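Local atomic coordinates of 2OG-Fe dioxygenase family protein (Methylibium petroleiphilum, PDB entry 3PL0), a protein that probably acts as an iron- and 2-oxoglutarate-dependent dioxygenase of the cupin superfamily, built on a double-stranded beta-helix. Residues A[176-180]-A[202-206]; A[42-46]-A[119-123]; A[141-145]-A[244-250]; A[131-135]-A[170-174]. All coordinates share one frame; numbering follows the deposited sequence.

Contact 1: residues A[176-180]-A[202-206]; sequences VFIGR and TLEQP
The ring of F177 is sandwiched between backbone groups. Over one face, displaced toward the rim, sit the carbonyl oxygen of L203 and the amide nitrogen of E204, with L203 O 3.5 Å from F177 CE1; over the opposite face, centrally, lies the amide nitrogen of G179. At the rim, close to the ring plane, come Q205 O, 3.4 Å from F177 CD2, and the nitrogen of P206. With CG anti to the backbone N (chi1 178°), the ring is laid under the passing 202-206 chain, and F177 CG also packs on L203 CB at 3.8 Å. P206 closes the end, its CB 3.3 Å from I178 O.

The second flat group, the R180 guanidinium, has L203 O over one face and a water in its plane. That water accepts from R180 NE and donates to E204 O. R180 NH2 makes a salt bridge to E204 OE2 at 2.9 Å, the guanidinium and carboxylate planes 44° apart, on the more exposed side of the contact.

The loop between strands 198-201 and 209-213 thus packs on strand 172-181 of the double-stranded beta-helix, where I178 and G179 both face D239 in a classic beta bulge.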
# COMPACT_ATOMS: atom_id res chain seq x y z
N VAL A 176 -1.74 3.04 -2.14
CA VAL A 176 -1.98 4.39 -2.65
C VAL A 176 -1.15 4.49 -3.93
O VAL A 176 0.05 4.20 -3.91
CB VAL A 176 -1.51 5.48 -1.68
CG1 VAL A 176 -1.79 6.86 -2.28
CG2 VAL A 176 -2.16 5.28 -0.33
N PHE A 177 -1.79 4.84 -5.05
CA PHE A 177 -1.05 5.05 -6.30
C PHE A 177 -0.48 6.43 -6.29
O PHE A 177 -1.22 7.41 -6.11
CB PHE A 177 -1.94 4.88 -7.52
CG PHE A 177 -1.23 5.13 -8.80
CD1 PHE A 177 -0.33 4.19 -9.28
CD2 PHE A 177 -1.49 6.27 -9.53
CE1 PHE A 177 0.36 4.41 -10.46
CE2 PHE A 177 -0.80 6.51 -10.72
CZ PHE A 177 0.13 5.58 -11.18
N ILE A 178 0.84 6.54 -6.43
CA ILE A 178 1.52 7.81 -6.27
C ILE A 178 1.83 8.41 -7.66
O ILE A 178 1.61 9.59 -7.87
CB ILE A 178 2.77 7.63 -5.48
CG1 ILE A 178 2.40 7.13 -4.06
CG2 ILE A 178 3.66 8.88 -5.47
CD1 ILE A 178 1.71 8.19 -3.17
N GLY A 179 2.32 7.60 -8.56
CA GLY A 179 2.49 8.02 -9.95
C GLY A 179 3.16 6.98 -10.79
O GLY A 179 3.59 5.94 -10.29
N ARG A 180 3.28 7.26 -12.09
CA ARG A 180 4.03 6.42 -12.98
C ARG A 180 4.43 7.20 -14.24
O ARG A 180 3.81 8.20 -14.57
CB ARG A 180 3.21 5.19 -13.38
CG ARG A 180 2.10 5.53 -14.34
CD ARG A 180 1.36 4.29 -14.76
NE ARG A 180 0.29 4.66 -15.68
CZ ARG A 180 -0.31 3.81 -16.50
NH1 ARG A 180 0.06 2.54 -16.55
NH2 ARG A 180 -1.27 4.26 -17.30
N THR A 202 -6.17 -0.79 -13.81
CA THR A 202 -4.88 -0.14 -13.75
C THR A 202 -5.03 1.18 -13.05
O THR A 202 -5.80 2.03 -13.49
CB THR A 202 -4.30 0.08 -15.14
OG1 THR A 202 -4.15 -1.18 -15.79
CG2 THR A 202 -2.96 0.77 -15.07
N LEU A 203 -4.30 1.35 -11.96
CA LEU A 203 -4.26 2.63 -11.26
C LEU A 203 -3.44 3.61 -12.10
O LEU A 203 -2.31 3.32 -12.46
CB LEU A 203 -3.66 2.47 -9.85
CG LEU A 203 -4.45 1.54 -8.91
CD1 LEU A 203 -3.60 1.12 -7.70
CD2 LEU A 203 -5.75 2.11 -8.46
N GLU A 204 -4.03 4.77 -12.38
CA GLU A 204 -3.44 5.77 -13.25
C GLU A 204 -3.44 7.19 -12.69
O GLU A 204 -2.59 7.98 -13.09
CB GLU A 204 -4.15 5.78 -14.61
CG GLU A 204 -4.02 4.45 -15.35
CD GLU A 204 -4.66 4.45 -16.76
OE1 GLU A 204 -5.71 5.10 -16.94
OE2 GLU A 204 -4.11 3.76 -17.66
N GLN A 205 -4.38 7.55 -11.81
CA GLN A 205 -4.43 8.92 -11.30
C GLN A 205 -3.82 8.98 -9.91
O GLN A 205 -4.23 8.26 -9.01
CB GLN A 205 -5.86 9.47 -11.27
CG GLN A 205 -6.52 9.59 -12.65
CD GLN A 205 -5.66 10.34 -13.65
OE1 GLN A 205 -5.51 9.90 -14.80
NE2 GLN A 205 -5.08 11.45 -13.22
N PRO A 206 -2.81 9.85 -9.72
CA PRO A 206 -2.23 9.92 -8.41
C PRO A 206 -3.24 10.14 -7.32
O PRO A 206 -4.22 10.84 -7.52
CB PRO A 206 -1.28 11.10 -8.51
CG PRO A 206 -0.84 11.06 -9.93
CD PRO A 206 -2.05 10.66 -10.70
O HOH W 1 -0.60 7.55 -15.31

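Contact 2: residues A[42-46]-A[119-123]; sequences AFDMM and SWSAL
S119, near the start of helix 118-134, packs into the end of helix 40-44, where two helices outside the cupin beta-sheet meet. The tight, apolar side is made by F43, M46, W120 and L123 around the carbon of this serine. S119 CB sits over one face of the F43 ring, 4.0 Å from the centroid, in a CH-pi contact displaced toward the rim, while L123 CB comes to the ring edge near its plane, 3.9 Å from F43 CE1. The two approaches hold F43 from its face and from its rim, and L32 and T36 of helix 29-36 and the ring of W207 add further packing around it.

Beside F43, M46, a selenomethionine, reaches the edge of the W120 indole. Its SE lies 5.3 Å from the centroid of the six-membered ring and close to the ring plane, a Met-aromatic contact made at the edge. The bend at chi3 (42°) brings the terminal methyl in as well, M46 CE being 3.8 Å from W120 CE3. Farther in, W120 and L123 rest on L241 of strand 237-246, so this side of the contact joins the helices to the sheet.

The A42 side is partly exposed and bridged by water. Its side-chain carbons meet more loosely, A42 CB and S119 CB being 4.1 Å apart, and a water links the backbones, donating to A42 O and accepting from S119 N. A42 O accepts from the serine hydroxyl and from the water, besides a weak bond from M45 N. S119 OG donates to A42 O at 2.9 Å, arriving from above the carbonyl plane, 51° out of it.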
# COMPACT_ATOMS: atom_id res chain seq x y z
N ALA A 42 -2.06 19.26 -0.84
CA ALA A 42 -1.35 18.88 0.39
C ALA A 42 -0.77 17.47 0.26
O ALA A 42 0.26 17.21 0.80
CB ALA A 42 -2.24 18.98 1.65
N PHE A 43 -1.46 16.57 -0.43
CA PHE A 43 -0.89 15.24 -0.70
C PHE A 43 0.32 15.34 -1.64
O PHE A 43 1.29 14.61 -1.48
CB PHE A 43 -1.95 14.28 -1.26
CG PHE A 43 -2.89 13.81 -0.23
CD1 PHE A 43 -2.50 12.84 0.68
CD2 PHE A 43 -4.14 14.37 -0.13
CE1 PHE A 43 -3.36 12.45 1.68
CE2 PHE A 43 -5.03 13.96 0.86
CZ PHE A 43 -4.64 13.01 1.76
N ASP A 44 0.26 16.27 -2.59
CA ASP A 44 1.37 16.44 -3.54
C ASP A 44 2.70 16.77 -2.88
O ASP A 44 3.75 16.48 -3.44
CB ASP A 44 1.04 17.44 -4.63
CG ASP A 44 0.05 16.88 -5.68
OD1 ASP A 44 -0.11 15.64 -5.79
OD2 ASP A 44 -0.59 17.69 -6.36
N MSE A 45 2.65 17.35 -1.67
CA MSE A 45 3.85 17.65 -0.88
C MSE A 45 4.72 16.43 -0.63
O MSE A 45 5.92 16.55 -0.36
CB MSE A 45 3.44 18.27 0.46
CG MSE A 45 2.79 19.66 0.32
SE MSE A 45 3.96 21.00 -0.52
CE MSE A 45 5.45 20.94 0.73
N MSE A 46 4.12 15.24 -0.72
CA MSE A 46 4.81 14.00 -0.45
C MSE A 46 5.57 13.50 -1.65
O MSE A 46 6.48 12.70 -1.50
CB MSE A 46 3.80 12.93 -0.04
CG MSE A 46 3.18 13.13 1.38
SE MSE A 46 1.67 11.91 1.71
CE MSE A 46 2.50 10.44 0.96
N SER A 119 -0.74 16.16 5.40
CA SER A 119 -1.40 15.13 4.63
C SER A 119 -1.01 13.73 5.08
O SER A 119 -1.81 12.80 4.96
CB SER A 119 -1.09 15.30 3.13
OG SER A 119 0.31 15.25 2.87
N TRP A 120 0.22 13.56 5.53
CA TRP A 120 0.66 12.24 6.00
C TRP A 120 -0.22 11.73 7.15
O TRP A 120 -0.81 10.65 7.06
CB TRP A 120 2.13 12.26 6.43
CG TRP A 120 2.65 10.90 6.87
CD1 TRP A 120 2.82 10.45 8.16
CD2 TRP A 120 2.99 9.79 6.03
NE1 TRP A 120 3.26 9.14 8.16
CE2 TRP A 120 3.38 8.72 6.86
CE3 TRP A 120 3.03 9.61 4.64
CZ2 TRP A 120 3.81 7.49 6.35
CZ3 TRP A 120 3.46 8.39 4.13
CH2 TRP A 120 3.82 7.34 4.98
N SER A 121 -0.32 12.52 8.22
CA SER A 121 -1.22 12.15 9.33
C SER A 121 -2.69 12.03 8.91
O SER A 121 -3.36 11.09 9.32
CB SER A 121 -1.10 13.13 10.50
OG SER A 121 0.16 12.96 11.14
N ALA A 122 -3.18 12.94 8.08
CA ALA A 122 -4.56 12.92 7.63
C ALA A 122 -4.86 11.58 6.92
O ALA A 122 -5.88 10.94 7.18
CB ALA A 122 -4.85 14.12 6.68
N LEU A 123 -3.91 11.15 6.09
CA LEU A 123 -4.00 9.90 5.37
C LEU A 123 -4.05 8.71 6.34
O LEU A 123 -5.02 7.97 6.35
CB LEU A 123 -2.81 9.72 4.44
CG LEU A 123 -2.84 8.47 3.52
CD1 LEU A 123 -4.13 8.46 2.59
CD2 LEU A 123 -1.56 8.36 2.74
O HOH W 2 0.84 18.23 3.58

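Contact 3: residues A[141-145]-A[244-250]; sequences RWYIE and TYRSGGF
Y143 and R246 form a hydrogen-bonded pair of an antiparallel beta ladder, joining strands 141-152 and 237-246 of the cupin sheet. Y143 N gives R246 O a nearly straight bond (2.9 Å, 167°), and R246 N returns one to Y143 O. E145 and T244 repeat the pairing, with I144 and Y245 the non-hydrogen-bonded pair between them.

The Y143 side chain can be followed outward. Its CB sits over a face of the F250 ring, 3.7 Å from the centroid. At CG the ring begins to pass beneath G249, whose CA lies 3.5 Å from the ring centroid in a CH-pi contact. CD1 also meets R246 O at the ring edge, while CD2 turns toward F250 CE2, the Y143 edge facing the F250 ring with planes at 75°. CE1 reaches G248 C, CE2 lies under G249 CA, and CZ, like OH, is near G248 O, with OH 3.8 Å from it. Residues G248 to F250 thus fold back over the tyrosine.

On the face carrying I144 and Y245, the edge of Y245 points at the face of W142, and I144 CD1 touches Y245 CE2. The polar ends are held elsewhere: W142 NE1 by G128 O, Y245 OH by L124 O, and E145 OE1 by H70 and H90.

R246 NH1 donates to G249 O at 2.8 Å, the oxygen lying in the guanidinium plane.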
# COMPACT_ATOMS: atom_id res chain seq x y z
N ARG A 141 -6.28 0.11 19.04
CA ARG A 141 -4.96 0.49 18.49
C ARG A 141 -4.68 -0.22 17.19
O ARG A 141 -4.82 -1.42 17.09
CB ARG A 141 -3.80 0.13 19.43
CG ARG A 141 -3.79 0.80 20.79
CD ARG A 141 -2.53 0.40 21.53
NE ARG A 141 -2.54 0.81 22.93
CZ ARG A 141 -2.17 2.01 23.39
NH1 ARG A 141 -1.76 2.97 22.55
NH2 ARG A 141 -2.21 2.26 24.70
N TRP A 142 -4.25 0.52 16.18
CA TRP A 142 -3.67 -0.05 14.99
C TRP A 142 -2.15 0.07 15.01
O TRP A 142 -1.58 1.11 15.34
CB TRP A 142 -4.16 0.68 13.71
CG TRP A 142 -5.60 0.44 13.28
CD1 TRP A 142 -6.57 1.38 13.10
CD2 TRP A 142 -6.18 -0.81 12.94
NE1 TRP A 142 -7.73 0.79 12.66
CE2 TRP A 142 -7.52 -0.56 12.58
CE3 TRP A 142 -5.71 -2.12 12.93
CZ2 TRP A 142 -8.39 -1.58 12.16
CZ3 TRP A 142 -6.56 -3.13 12.52
CH2 TRP A 142 -7.88 -2.85 12.15
N TYR A 143 -1.50 -1.00 14.58
CA TYR A 143 -0.08 -1.03 14.31
C TYR A 143 0.08 -0.96 12.81
O TYR A 143 -0.36 -1.88 12.07
CB TYR A 143 0.54 -2.30 14.86
CG TYR A 143 0.34 -2.38 16.36
CD1 TYR A 143 -0.84 -2.85 16.89
CD2 TYR A 143 1.31 -1.88 17.24
CE1 TYR A 143 -1.04 -2.88 18.30
CE2 TYR A 143 1.13 -1.91 18.60
CZ TYR A 143 -0.06 -2.40 19.12
OH TYR A 143 -0.25 -2.43 20.47
N ILE A 144 0.68 0.14 12.36
CA ILE A 144 0.73 0.56 10.95
C ILE A 144 2.17 0.50 10.46
O ILE A 144 3.08 1.10 11.07
CB ILE A 144 0.23 2.04 10.80
CG1 ILE A 144 -1.18 2.18 11.39
CG2 ILE A 144 0.31 2.54 9.34
CD1 ILE A 144 -1.71 3.61 11.41
N GLU A 145 2.39 -0.16 9.34
CA GLU A 145 3.66 -0.04 8.62
C GLU A 145 3.44 0.72 7.30
O GLU A 145 2.41 0.56 6.66
CB GLU A 145 4.27 -1.41 8.37
CG GLU A 145 4.49 -2.24 9.65
CD GLU A 145 5.36 -3.50 9.47
OE1 GLU A 145 6.46 -3.40 8.86
OE2 GLU A 145 4.96 -4.57 9.99
N THR A 244 -0.05 -0.84 5.92
CA THR A 244 -0.69 -1.98 6.48
C THR A 244 -1.17 -1.65 7.88
O THR A 244 -0.48 -0.95 8.65
CB THR A 244 0.22 -3.21 6.50
OG1 THR A 244 1.33 -2.97 7.36
CG2 THR A 244 0.70 -3.55 5.12
N TYR A 245 -2.34 -2.16 8.22
CA TYR A 245 -2.92 -1.98 9.53
C TYR A 245 -3.15 -3.34 10.17
O TYR A 245 -3.78 -4.24 9.57
CB TYR A 245 -4.26 -1.23 9.41
CG TYR A 245 -4.12 0.21 8.97
CD1 TYR A 245 -3.72 0.51 7.66
CD2 TYR A 245 -4.40 1.26 9.84
CE1 TYR A 245 -3.58 1.82 7.25
CE2 TYR A 245 -4.28 2.57 9.44
CZ TYR A 245 -3.84 2.85 8.14
OH TYR A 245 -3.73 4.16 7.76
N ARG A 246 -2.68 -3.49 11.41
CA ARG A 246 -2.79 -4.76 12.11
C ARG A 246 -3.18 -4.55 13.58
O ARG A 246 -2.63 -3.66 14.25
CB ARG A 246 -1.46 -5.50 12.01
CG ARG A 246 -1.51 -6.97 12.52
CD ARG A 246 -0.28 -7.75 12.08
NE ARG A 246 -0.45 -9.17 12.36
CZ ARG A 246 -0.23 -9.73 13.54
NH1 ARG A 246 0.17 -9.00 14.57
NH2 ARG A 246 -0.42 -11.02 13.71
N SER A 247 -4.14 -5.35 14.05
CA SER A 247 -4.55 -5.42 15.44
C SER A 247 -3.57 -6.24 16.25
O SER A 247 -2.99 -7.16 15.72
CB SER A 247 -5.90 -6.14 15.53
OG SER A 247 -6.37 -6.13 16.86
N GLY A 248 -3.39 -5.91 17.53
CA GLY A 248 -2.61 -6.73 18.48
C GLY A 248 -1.14 -6.34 18.53
O GLY A 248 -0.56 -6.09 19.60
N GLY A 249 -0.52 -6.25 17.37
CA GLY A 249 0.84 -5.75 17.29
C GLY A 249 1.29 -5.77 15.84
O GLY A 249 0.55 -6.22 14.94
N PHE A 250 2.51 -5.35 15.61
CA PHE A 250 3.14 -5.56 14.30
C PHE A 250 3.36 -7.05 14.07
O PHE A 250 3.59 -7.79 15.03
CB PHE A 250 4.48 -4.85 14.23
CG PHE A 250 4.38 -3.40 14.37
CD1 PHE A 250 3.87 -2.63 13.33
CD2 PHE A 250 4.74 -2.78 15.54
CE1 PHE A 250 3.77 -1.27 13.46
CE2 PHE A 250 4.65 -1.42 15.66
CZ PHE A 250 4.14 -0.66 14.61
O HOH W 3 -4.51 -3.34 18.71
O HOH W 4 0.83 -3.55 10.01

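Contact 4: residues A[131-135]-A[170-174]; sequences FAKLR and VDFVA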
# COMPACT_ATOMS: atom_id res chain seq x y z
N PHE A 131 -11.15 1.76 8.63
CA PHE A 131 -10.92 0.33 8.85
C PHE A 131 -11.47 -0.17 10.22
O PHE A 131 -12.04 -1.25 10.29
CB PHE A 131 -9.44 0.00 8.72
CG PHE A 131 -8.89 0.08 7.31
CD1 PHE A 131 -9.62 -0.38 6.21
CD2 PHE A 131 -7.63 0.53 7.09
CE1 PHE A 131 -9.11 -0.34 4.95
CE2 PHE A 131 -7.12 0.58 5.82
CZ PHE A 131 -7.84 0.14 4.75
N ALA A 132 -11.33 0.62 11.27
CA ALA A 132 -11.87 0.25 12.59
C ALA A 132 -13.39 0.14 12.62
O ALA A 132 -13.92 -0.57 13.48
CB ALA A 132 -11.42 1.26 13.67
N LYS A 133 -14.08 0.82 11.70
CA LYS A 133 -15.52 0.66 11.58
C LYS A 133 -15.92 -0.69 11.04
O LYS A 133 -17.02 -1.13 11.30
CB LYS A 133 -16.17 1.75 10.71
CG LYS A 133 -16.08 3.16 11.27
CD LYS A 133 -17.08 3.39 12.43
N LEU A 134 -15.03 -1.38 10.32
CA LEU A 134 -15.38 -2.71 9.80
C LEU A 134 -15.05 -3.77 10.82
O LEU A 134 -15.83 -4.69 11.04
CB LEU A 134 -14.58 -3.06 8.57
CG LEU A 134 -15.13 -2.57 7.27
CD1 LEU A 134 -13.99 -2.58 6.24
CD2 LEU A 134 -16.30 -3.44 6.87
N ARG A 135 -13.83 -3.67 11.35
CA ARG A 135 -13.35 -4.60 12.37
C ARG A 135 -12.50 -3.82 13.38
O ARG A 135 -11.33 -3.54 13.14
CB ARG A 135 -12.51 -5.70 11.71
CG ARG A 135 -12.48 -7.01 12.44
CD ARG A 135 -12.23 -8.16 11.47
NE ARG A 135 -10.95 -8.03 10.76
CZ ARG A 135 -10.79 -8.05 9.43
NH1 ARG A 135 -11.83 -8.21 8.63
NH2 ARG A 135 -9.58 -7.94 8.89
N VAL A 170 -1.98 -9.09 7.62
CA VAL A 170 -2.42 -8.03 8.51
C VAL A 170 -3.94 -8.02 8.53
O VAL A 170 -4.57 -8.94 8.03
CB VAL A 170 -1.83 -6.66 8.04
CG1 VAL A 170 -0.28 -6.65 8.12
CG2 VAL A 170 -2.28 -6.30 6.60
N ASP A 171 -4.56 -6.98 9.04
CA ASP A 171 -6.01 -6.85 8.98
C ASP A 171 -6.51 -6.13 7.72
O ASP A 171 -7.42 -6.61 7.04
CB ASP A 171 -6.53 -6.13 10.20
CG ASP A 171 -6.55 -7.04 11.43
OD1 ASP A 171 -7.59 -7.70 11.62
OD2 ASP A 171 -5.52 -7.13 12.11
N PHE A 172 -5.95 -4.96 7.45
CA PHE A 172 -6.31 -4.12 6.29
C PHE A 172 -5.08 -3.53 5.65
O PHE A 172 -4.06 -3.30 6.32
CB PHE A 172 -7.25 -2.98 6.70
CG PHE A 172 -8.54 -3.45 7.25
CD1 PHE A 172 -9.58 -3.80 6.42
CD2 PHE A 172 -8.72 -3.59 8.63
CE1 PHE A 172 -10.76 -4.27 6.92
CE2 PHE A 172 -9.89 -4.06 9.14
CZ PHE A 172 -10.92 -4.40 8.30
N VAL A 173 -5.17 -3.38 4.31
CA VAL A 173 -4.14 -2.75 3.52
C VAL A 173 -4.71 -1.62 2.67
O VAL A 173 -5.85 -1.72 2.15
CB VAL A 173 -3.43 -3.77 2.65
CG1 VAL A 173 -2.35 -3.06 1.80
CG2 VAL A 173 -2.80 -4.88 3.53
N ALA A 174 -3.93 -0.54 2.56
CA ALA A 174 -4.20 0.49 1.56
C ALA A 174 -3.03 0.57 0.65
O ALA A 174 -1.90 0.76 1.09
CB ALA A 174 -4.41 1.86 2.20
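F131 lays its ring along F172, the planes only 10° apart but slid so far that the rings barely overlap. What fills the face instead is F172 CB, seated over the centre of the F131 ring at 3.4 Å from its centroid. The favour is returned toward the other phenylalanine: F131 CB lies over a face of the F172 ring, 4.0 Å from that centroid, so each ring covers the other's root. L134 CD1 adds a touch to F172 CE1 at 3.7 Å.

R135 takes the opposite face of F172. The bend in its chain at chi3 (60°) brings the guanidinium over the CZ end of the ring, offset toward the rim and nearly parallel to it with the planes 15° apart, and R135 CZ comes 3.8 Å from F172 CZ. F172 is thus layered between an aromatic residue of helix 118-134 and the arginine just after that helix, at the point where strand 172-181 begins.

The same guanidinium meets D171. R135 NE and NH2 both point to D171 OD1 in a salt bridge whose bonds are weak because they are long, R135 NH2 standing 3.4 Å from D171 OD1. The amide of S247 binds D171 OD2 and probably helps fix the carboxylate's rotation, while R135 NH1 pairs with D213. D171 and F172 both face Y245, a classic beta bulge at the start of strand 172-181, in the cupin sheet.

Together, D171 and D213 probably balance the charge of an arginine that packs against the outer end of a buried ring.

In the fold
Along the chain, contact 2 closes before the others open; contacts 3 and 4 interleave, and contact 1 is nested within the loop closed by contact 3. Strand 172-181 serves both contact 4 at its start and contact 1 toward its end, about 21 Å apart between centres. Helix 118-134 likewise carries contacts 2 and 4, about 20 Å between centres. Contacts 3 and 4 are close neighbours, their centres about 9 Å apart, joined where strands 237-246 and 172-181 pair through Y245, F172 and D171. Contacts 3 and 4 thus lie on one side of the chain's centre, where helix 118-134 packs on the sheet of the double-stranded beta-helix, and contact 1 lies on the other.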